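Local coordinates for protein kojibiose phosphorylase (Gut metagenome, PDB 6W0P) that is a carbohydrate-active enzyme of glycoside hydrolase family 65, combining an N-terminal beta-strand domain, a helical central catalytic domain and a C-terminal beta domain, at residues 359-364 / 427-432; 686-691 / 708-713; 353-358 / 590-595. All blocks are in the same frame, centred on the assembly; numbering follows the deposited sequence. Where two conformers were deposited one is given.

Interaction 1 of 3, residues 359-364 / 427-432; sequences FYLYSN and IYHYMK
The imidazole ring of His429 carries the methyl CD1 of Leu361 over the middle of one face, 3.5 Å from the ring centroid and only 9° off the ring normal: a CH-pi contact, with a water in the ring plane at the edge. The phenol ring of Tyr430 meets the other methyl of the same leucine differently, at its edge and near its plane, with Leu361 CD2 3.8 Å from Tyr430 CD1. This forked leucine joins helix 351-361 to helix 418-434 within the central catalytic domain, whose helices build the (alpha/alpha)6 barrel of this family.

With chi1 at -79°, Leu361 turns its CG away from its own carbonyl, and the fork sends its two methyls onto consecutive residues of the facing helix. Leu361 CD2 also rests against the backbone, 3.7 Å from Tyr430 CA; the CA atoms of Leu361 and Tyr430 are 6.8 Å apart. At the outer end of its ring, Tyr430 OH is hydrogen-bonded to Asp436 OD2 and also to Gln365 NE2, while Tyr425 meets the His429 ring on its own helix. Leu361 also packs on Ala368 of helix 365-376.

Following Leu361, the chain turns: the Tyr360 carbonyl accepts from the backbone N of both Ser363 and Asn364. Ser363 OG turns back to Phe359 O at 3.0 Å, approaching from above the carbonyl plane. The contact is buried, and its polar link is indirect: one water, lying in the plane of the Tyr362 ring as well as of the His429 ring, is hydrogen-bonded to Tyr362 OH and to His429 NE2, 2.8 Å from each.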
# COMPACT_ATOMS: atom_id res chain seq x y z
N PHE A 359 35.52 1.51 -0.26
CA PHE A 359 36.39 2.54 -0.89
C PHE A 359 37.01 3.39 0.24
O PHE A 359 38.22 3.69 0.19
CB PHE A 359 35.63 3.39 -1.90
CG PHE A 359 36.43 4.57 -2.38
CD1 PHE A 359 37.37 4.42 -3.38
CD2 PHE A 359 36.27 5.81 -1.80
CE1 PHE A 359 38.14 5.50 -3.79
CE2 PHE A 359 37.03 6.90 -2.22
CZ PHE A 359 37.96 6.74 -3.21
N TYR A 360 36.20 3.81 1.21
CA TYR A 360 36.65 4.73 2.30
C TYR A 360 37.58 3.99 3.27
O TYR A 360 38.53 4.61 3.75
CB TYR A 360 35.46 5.43 2.97
CG TYR A 360 34.66 6.25 1.99
CD1 TYR A 360 35.11 7.49 1.56
CD2 TYR A 360 33.46 5.78 1.49
CE1 TYR A 360 34.38 8.23 0.63
CE2 TYR A 360 32.73 6.50 0.56
CZ TYR A 360 33.19 7.74 0.13
OH TYR A 360 32.46 8.45 -0.80
N LEU A 361 37.33 2.71 3.54
CA LEU A 361 38.14 1.87 4.46
C LEU A 361 39.59 1.83 3.97
O LEU A 361 40.48 1.80 4.82
CB LEU A 361 37.55 0.46 4.54
CG LEU A 361 36.33 0.32 5.43
CD1 LEU A 361 35.68 -1.04 5.23
CD2 LEU A 361 36.66 0.55 6.90
N TYR A 362 39.81 1.84 2.65
CA TYR A 362 41.14 1.66 2.02
C TYR A 362 41.77 2.99 1.61
O TYR A 362 42.90 2.95 1.11
CB TYR A 362 41.03 0.68 0.85
CG TYR A 362 40.88 -0.75 1.29
CD1 TYR A 362 41.97 -1.47 1.74
CD2 TYR A 362 39.64 -1.37 1.27
CE1 TYR A 362 41.82 -2.79 2.14
CE2 TYR A 362 39.48 -2.69 1.65
CZ TYR A 362 40.58 -3.39 2.11
OH TYR A 362 40.44 -4.68 2.54
N SER A 363 41.10 4.13 1.83
CA SER A 363 41.61 5.48 1.45
C SER A 363 41.58 6.46 2.62
O SER A 363 42.42 7.34 2.61
CB SER A 363 40.87 6.06 0.27
OG SER A 363 39.50 6.32 0.58
N ASN A 364 40.65 6.38 3.56
CA ASN A 364 40.42 7.51 4.50
C ASN A 364 39.71 7.00 5.75
O ASN A 364 38.46 6.94 5.76
CB ASN A 364 39.63 8.61 3.79
CG ASN A 364 39.42 9.87 4.61
OD1 ASN A 364 39.80 9.92 5.78
ND2 ASN A 364 38.80 10.88 3.98
N ILE A 427 30.57 -2.07 11.21
CA ILE A 427 31.38 -2.05 12.46
C ILE A 427 32.46 -3.13 12.34
O ILE A 427 33.66 -2.79 12.51
CB ILE A 427 30.50 -2.23 13.70
CG1 ILE A 427 29.65 -0.99 13.98
CG2 ILE A 427 31.33 -2.62 14.92
CD1 ILE A 427 28.45 -1.27 14.86
N TYR A 428 32.05 -4.36 12.02
CA TYR A 428 32.91 -5.55 11.80
C TYR A 428 33.97 -5.27 10.72
O TYR A 428 35.16 -5.54 10.93
CB TYR A 428 32.04 -6.74 11.44
CG TYR A 428 32.78 -7.92 10.86
CD1 TYR A 428 33.49 -8.80 11.66
CD2 TYR A 428 32.73 -8.18 9.50
CE1 TYR A 428 34.17 -9.88 11.12
CE2 TYR A 428 33.39 -9.27 8.95
CZ TYR A 428 34.11 -10.12 9.76
OH TYR A 428 34.74 -11.19 9.17
N HIS A 429 33.57 -4.75 9.56
CA HIS A 429 34.48 -4.47 8.43
C HIS A 429 35.50 -3.41 8.86
O HIS A 429 36.71 -3.57 8.59
CB HIS A 429 33.67 -4.09 7.18
CG HIS A 429 34.39 -4.33 5.89
ND1 HIS A 429 33.83 -4.01 4.67
CD2 HIS A 429 35.62 -4.79 5.64
CE1 HIS A 429 34.69 -4.31 3.72
NE2 HIS A 429 35.81 -4.78 4.29
N TYR A 430 35.04 -2.39 9.57
CA TYR A 430 35.86 -1.27 10.07
C TYR A 430 36.95 -1.80 11.02
O TYR A 430 38.14 -1.41 10.89
CB TYR A 430 34.99 -0.25 10.79
CG TYR A 430 35.78 0.88 11.38
CD1 TYR A 430 36.44 1.76 10.53
CD2 TYR A 430 35.93 1.05 12.75
CE1 TYR A 430 37.20 2.80 11.03
CE2 TYR A 430 36.68 2.09 13.26
CZ TYR A 430 37.33 2.96 12.40
OH TYR A 430 38.10 3.99 12.84
N MET A 431 36.53 -2.64 11.97
CA MET A 431 37.44 -3.23 12.98
C MET A 431 38.40 -4.17 12.25
O MET A 431 39.57 -4.24 12.66
CB MET A 431 36.65 -3.97 14.07
CG MET A 431 35.79 -3.03 14.91
SD MET A 431 36.78 -1.82 15.86
CE MET A 431 37.66 -2.94 16.95
N LYS A 432 37.95 -4.83 11.19
CA LYS A 432 38.79 -5.79 10.45
C LYS A 432 39.91 -5.03 9.72
O LYS A 432 40.99 -5.59 9.60
CB LYS A 432 37.93 -6.62 9.50
CG LYS A 432 38.72 -7.65 8.70
CD LYS A 432 38.03 -8.07 7.44
CE LYS A 432 37.31 -9.40 7.53
NZ LYS A 432 36.76 -9.78 6.20
O HOH W 1 37.84 -5.77 2.66

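Interaction 2 of 3, residues 686-691 / 708-713; sequences KNDILN and TFKNHL
Charge pairs Asp688 with Lys710 across two turns. Lys710 NZ donates to Asp688 OD2 at 2.7 Å in a salt bridge, reaching the oxygen from above the carboxylate plane, 36° out of it; the second oxygen is less close, with Asp688 OD1 3.3 Å from Lys710 NZ. The lysine runs out extended and then bends at its last torsion (chi4 -89°), which swings the ammonium group to the carboxylate. Both residues are exposed, so solvent probably screens this pair.

Apolar packing lies beneath the ion pair. Leu690 and Phe709 pass side by side, running opposite ways, with Leu690 CD1 3.9 Å from Phe709 CD2, and Leu690 CB also borders that side of the ring. Phe709 is roofed by its own neighbour: Lys710 CG lies 3.8 Å above the ring plane, over its centre. Asp688 OD1 reaches the ring edge near Phe709 CZ, at 4.2 Å, so the aspartate spans both the charged and the aromatic part of the contact.

Backbone bonds shape the two supports, which are beta-hairpin ends of the C-terminal domain belonging to different sheets. Each hairpin closes with a type I' turn, Lys686 to Ile689 and Phe709 to His712, and Asp688 and Lys710 occupy turn positions with positive phi. In the first turn Ile689 N bonds to Lys686 O at 2.9 Å; in the second His712 N bonds to Phe709 O, likewise at 2.9 Å. Ile685 of strand 684-686 touches both Leu690 and Phe709, and Ile735 of strand 733-737 packs on Leu690.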
# COMPACT_ATOMS: atom_id res chain seq x y z
N LYS A 686 42.21 -12.07 4.87
CA LYS A 686 41.97 -13.37 5.55
C LYS A 686 43.00 -13.54 6.67
O LYS A 686 44.21 -13.35 6.39
CB LYS A 686 42.04 -14.52 4.55
CG LYS A 686 41.41 -15.82 5.04
CD LYS A 686 41.44 -16.94 4.01
CE LYS A 686 40.76 -18.20 4.51
NZ LYS A 686 41.27 -19.41 3.80
N ASN A 687 42.51 -13.87 7.88
CA ASN A 687 43.31 -13.97 9.13
C ASN A 687 44.25 -12.77 9.20
O ASN A 687 45.44 -12.98 9.50
CB ASN A 687 44.08 -15.29 9.21
CG ASN A 687 43.17 -16.50 9.04
OD1 ASN A 687 42.04 -16.50 9.52
ND2 ASN A 687 43.66 -17.53 8.36
N ASP A 688 43.75 -11.57 8.87
CA ASP A 688 44.49 -10.30 9.07
C ASP A 688 45.71 -10.23 8.14
O ASP A 688 46.66 -9.51 8.48
CB ASP A 688 44.89 -10.15 10.54
CG ASP A 688 45.15 -8.72 10.93
OD1 ASP A 688 44.40 -7.86 10.45
OD2 ASP A 688 46.12 -8.47 11.68
N ILE A 689 45.68 -10.96 7.01
CA ILE A 689 46.72 -10.96 5.94
C ILE A 689 46.04 -10.50 4.65
O ILE A 689 45.02 -11.10 4.27
CB ILE A 689 47.34 -12.35 5.71
CG1 ILE A 689 47.84 -13.05 6.99
CG2 ILE A 689 48.41 -12.28 4.64
CD1 ILE A 689 49.09 -12.45 7.60
N LEU A 690 46.60 -9.50 3.97
CA LEU A 690 46.07 -9.04 2.66
C LEU A 690 46.39 -10.10 1.59
O LEU A 690 47.57 -10.46 1.45
CB LEU A 690 46.69 -7.68 2.32
CG LEU A 690 46.13 -7.01 1.07
CD1 LEU A 690 45.80 -5.56 1.36
CD2 LEU A 690 47.10 -7.11 -0.08
N ASN A 691 45.35 -10.51 0.86
CA ASN A 691 45.41 -11.43 -0.29
C ASN A 691 45.07 -10.66 -1.58
O ASN A 691 44.17 -9.79 -1.56
CB ASN A 691 44.43 -12.60 -0.15
CG ASN A 691 44.82 -13.64 0.88
OD1 ASN A 691 45.00 -14.80 0.53
ND2 ASN A 691 44.95 -13.25 2.14
N THR A 708 45.40 1.41 1.00
CA THR A 708 46.18 1.52 2.25
C THR A 708 45.67 0.48 3.24
O THR A 708 44.45 0.45 3.52
CB THR A 708 46.11 2.94 2.83
OG1 THR A 708 46.67 3.78 1.82
CG2 THR A 708 46.83 3.09 4.15
N PHE A 709 46.58 -0.35 3.72
CA PHE A 709 46.33 -1.35 4.76
C PHE A 709 47.51 -1.32 5.73
O PHE A 709 48.69 -1.36 5.25
CB PHE A 709 46.13 -2.70 4.09
CG PHE A 709 45.81 -3.81 5.06
CD1 PHE A 709 44.69 -3.75 5.85
CD2 PHE A 709 46.61 -4.93 5.14
CE1 PHE A 709 44.37 -4.78 6.73
CE2 PHE A 709 46.31 -5.96 6.03
CZ PHE A 709 45.19 -5.87 6.83
N LYS A 710 47.20 -1.28 7.02
CA LYS A 710 48.19 -1.24 8.13
C LYS A 710 49.23 -0.15 7.86
O LYS A 710 50.43 -0.42 8.00
CB LYS A 710 48.86 -2.60 8.31
CG LYS A 710 47.94 -3.73 8.73
CD LYS A 710 48.74 -4.88 9.32
CE LYS A 710 47.96 -6.17 9.47
NZ LYS A 710 47.30 -6.23 10.79
N ASN A 711 48.74 1.03 7.47
CA ASN A 711 49.49 2.28 7.21
C ASN A 711 50.46 2.08 6.05
O ASN A 711 51.41 2.88 5.97
CB ASN A 711 50.24 2.77 8.46
CG ASN A 711 49.30 3.15 9.58
OD1 ASN A 711 48.29 3.81 9.36
ND2 ASN A 711 49.62 2.74 10.80
N HIS A 712 50.24 1.06 5.20
CA HIS A 712 51.04 0.86 3.97
C HIS A 712 50.22 1.33 2.77
O HIS A 712 49.22 0.67 2.46
CB HIS A 712 51.46 -0.59 3.76
CG HIS A 712 52.25 -1.19 4.87
ND1 HIS A 712 53.59 -0.92 5.02
CD2 HIS A 712 51.91 -2.05 5.84
CE1 HIS A 712 54.04 -1.59 6.07
NE2 HIS A 712 53.03 -2.29 6.59
N LEU A 713 50.67 2.40 2.13
CA LEU A 713 50.09 2.84 0.85
C LEU A 713 50.61 1.93 -0.26
O LEU A 713 51.78 2.09 -0.64
CB LEU A 713 50.45 4.30 0.59
CG LEU A 713 49.92 4.87 -0.74
CD1 LEU A 713 48.44 4.53 -0.92
CD2 LEU A 713 50.14 6.38 -0.81

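Interaction 3 of 3, residues 353-358 / 590-595; sequences ETYCLP and VLMFMF
Thr354 OG1 hydrogen-bonds to the carbonyl oxygen of Trp350, four residues earlier and just before the helix, and the neighbouring Tyr355 sends its OH to the carbonyl oxygen of Leu623. With both hydroxyls engaged outside the facing helix, what Thr354 and Tyr355 offer helix 590-596 is mainly carbon, and Met592 is the residue that takes it up. Its terminal methyl lies beside both: Met592 CE is 4.1 Å from Thr354 CB and comes obliquely to the Tyr355 ring. Tyr355 was modelled in two conformers, so the short 3.3 Å between Met592 CE and Tyr355 CE1 should be read with reserve. In this conformer the sulfur lies oblique to the ring, Met592 SD 5.1 Å from the centroid of Tyr355 and 60° off the normal.

In Met592, CG leaves opposite the backbone N and a bend at chi2 (67°) turns SD and CE toward Tyr355; the segment axes pass 12.2 Å apart, 39° from parallel, so side chains span the gap. Phe595, one turn further along, adds a looser touch, with Phe595 CE2 4.4 Å from Thr354 O, the oxygen lying near the ring plane at its edge. On the other helix, residues 353-356 form a wider pi-type turn, followed by a kink at Pro358, whose nitrogen has no hydrogen to donate. Ile627 touches both Tyr355 and Phe595, and Met674 packs on Pro358 and Phe595. All four touching residues are buried; Met592 and Tyr355, in this conformer, make a Met-aromatic contact between two helices of the catalytic domain, a domain of the (alpha/alpha)6-barrel type in this family.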
# COMPACT_ATOMS: atom_id res chain seq x y z
N GLU A 353 26.65 0.96 3.92
CA GLU A 353 27.41 0.07 4.82
C GLU A 353 28.01 -1.10 4.03
O GLU A 353 29.11 -1.50 4.37
CB GLU A 353 26.52 -0.42 5.96
CG GLU A 353 26.26 0.62 7.02
CD GLU A 353 25.39 1.80 6.62
OE1 GLU A 353 24.41 1.61 5.88
OE2 GLU A 353 25.70 2.92 7.08
N THR A 354 27.32 -1.62 3.02
CA THR A 354 27.63 -2.94 2.43
C THR A 354 28.33 -2.80 1.07
O THR A 354 28.77 -3.84 0.58
CB THR A 354 26.34 -3.75 2.31
OG1 THR A 354 25.37 -3.01 1.55
CG2 THR A 354 25.78 -4.11 3.66
N TYR A 355 28.37 -1.60 0.47
CA TYR A 355 28.84 -1.36 -0.93
C TYR A 355 29.76 -0.11 -0.99
O TYR A 355 30.83 -0.17 -1.63
CB TYR A 355 27.68 -1.03 -1.88
CG TYR A 355 26.96 -2.15 -2.59
CD1 TYR A 355 26.04 -2.95 -1.92
CD2 TYR A 355 27.09 -2.34 -3.96
CE1 TYR A 355 25.33 -3.95 -2.58
CE2 TYR A 355 26.38 -3.32 -4.64
CZ TYR A 355 25.50 -4.13 -3.95
OH TYR A 355 24.81 -5.12 -4.59
N CYS A 356 29.31 1.00 -0.41
CA CYS A 356 30.06 2.28 -0.46
C CYS A 356 31.24 2.27 0.52
O CYS A 356 32.28 2.79 0.17
CB CYS A 356 29.16 3.49 -0.19
SG CYS A 356 27.83 3.61 -1.42
N LEU A 357 31.10 1.67 1.70
CA LEU A 357 32.11 1.82 2.79
C LEU A 357 33.50 1.40 2.30
O LEU A 357 34.47 2.09 2.59
CB LEU A 357 31.68 0.99 4.00
CG LEU A 357 32.58 1.11 5.23
CD1 LEU A 357 32.67 2.55 5.68
CD2 LEU A 357 32.06 0.24 6.35
N PRO A 358 33.68 0.25 1.62
CA PRO A 358 35.02 -0.27 1.36
C PRO A 358 35.99 0.70 0.68
O PRO A 358 37.15 0.73 1.03
CB PRO A 358 34.73 -1.45 0.44
CG PRO A 358 33.38 -1.93 0.89
CD PRO A 358 32.62 -0.65 1.11
N VAL A 590 21.39 -14.55 -1.58
CA VAL A 590 22.39 -15.57 -1.14
C VAL A 590 23.79 -15.07 -1.52
O VAL A 590 24.72 -15.14 -0.68
CB VAL A 590 22.10 -16.94 -1.76
CG1 VAL A 590 23.29 -17.90 -1.60
CG2 VAL A 590 20.84 -17.55 -1.18
N LEU A 591 23.96 -14.61 -2.77
CA LEU A 591 25.29 -14.22 -3.32
C LEU A 591 25.79 -12.95 -2.63
O LEU A 591 27.01 -12.72 -2.61
CB LEU A 591 25.17 -14.04 -4.84
CG LEU A 591 25.00 -15.32 -5.66
CD1 LEU A 591 25.32 -15.06 -7.13
CD2 LEU A 591 25.86 -16.47 -5.12
N MET A 592 24.87 -12.16 -2.07
CA MET A 592 25.24 -10.99 -1.25
C MET A 592 25.96 -11.46 0.03
O MET A 592 27.04 -10.96 0.28
CB MET A 592 24.01 -10.17 -0.86
CG MET A 592 24.37 -8.82 -0.33
SD MET A 592 25.10 -7.82 -1.65
CE MET A 592 25.94 -6.57 -0.69
N PHE A 593 25.41 -12.36 0.83
CA PHE A 593 26.11 -12.72 2.09
C PHE A 593 27.37 -13.54 1.74
O PHE A 593 28.34 -13.46 2.46
CB PHE A 593 25.19 -13.34 3.13
CG PHE A 593 24.76 -14.76 2.88
CD1 PHE A 593 25.62 -15.81 3.14
CD2 PHE A 593 23.47 -15.04 2.45
CE1 PHE A 593 25.22 -17.12 2.93
CE2 PHE A 593 23.06 -16.34 2.27
CZ PHE A 593 23.94 -17.38 2.50
N MET A 594 27.36 -14.26 0.63
CA MET A 594 28.53 -15.04 0.19
C MET A 594 29.63 -14.06 -0.22
O MET A 594 30.79 -14.28 0.18
CB MET A 594 28.14 -16.00 -0.92
CG MET A 594 27.22 -17.10 -0.40
SD MET A 594 27.08 -18.57 -1.45
CE MET A 594 28.64 -19.36 -1.03
N PHE A 595 29.29 -12.93 -0.86
CA PHE A 595 30.27 -11.85 -1.16
C PHE A 595 30.83 -11.25 0.14
O PHE A 595 32.06 -11.10 0.24
CB PHE A 595 29.62 -10.74 -1.99
CG PHE A 595 30.42 -9.47 -2.06
CD1 PHE A 595 31.59 -9.41 -2.81
CD2 PHE A 595 29.97 -8.31 -1.45
CE1 PHE A 595 32.31 -8.23 -2.90
CE2 PHE A 595 30.69 -7.13 -1.54
CZ PHE A 595 31.87 -7.10 -2.25

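How the interactions relate
Interactions 1 and 3 share helix 351-361, interaction 3 using its middle and interaction 1 its end; their centres lie 13 Å apart, and His429 CE1 packs 3.9 Å from Pro358 CG. Along the chain, interaction 1 is nested within the loop closed by interaction 3, and interaction 2 follows both. Interaction 2 belongs to the C-terminal beta domain, yet its centre is only 11 Å from that of interaction 1, where Tyr362 O and Thr708 N probably form a hydrogen bond at 2.9 Å. Interactions 2 and 3 do not touch, their centres being 19 Å apart. Helix 351-361 and the adjoining Tyr362 thus link the packing inside the catalytic domain to the C-terminal strands.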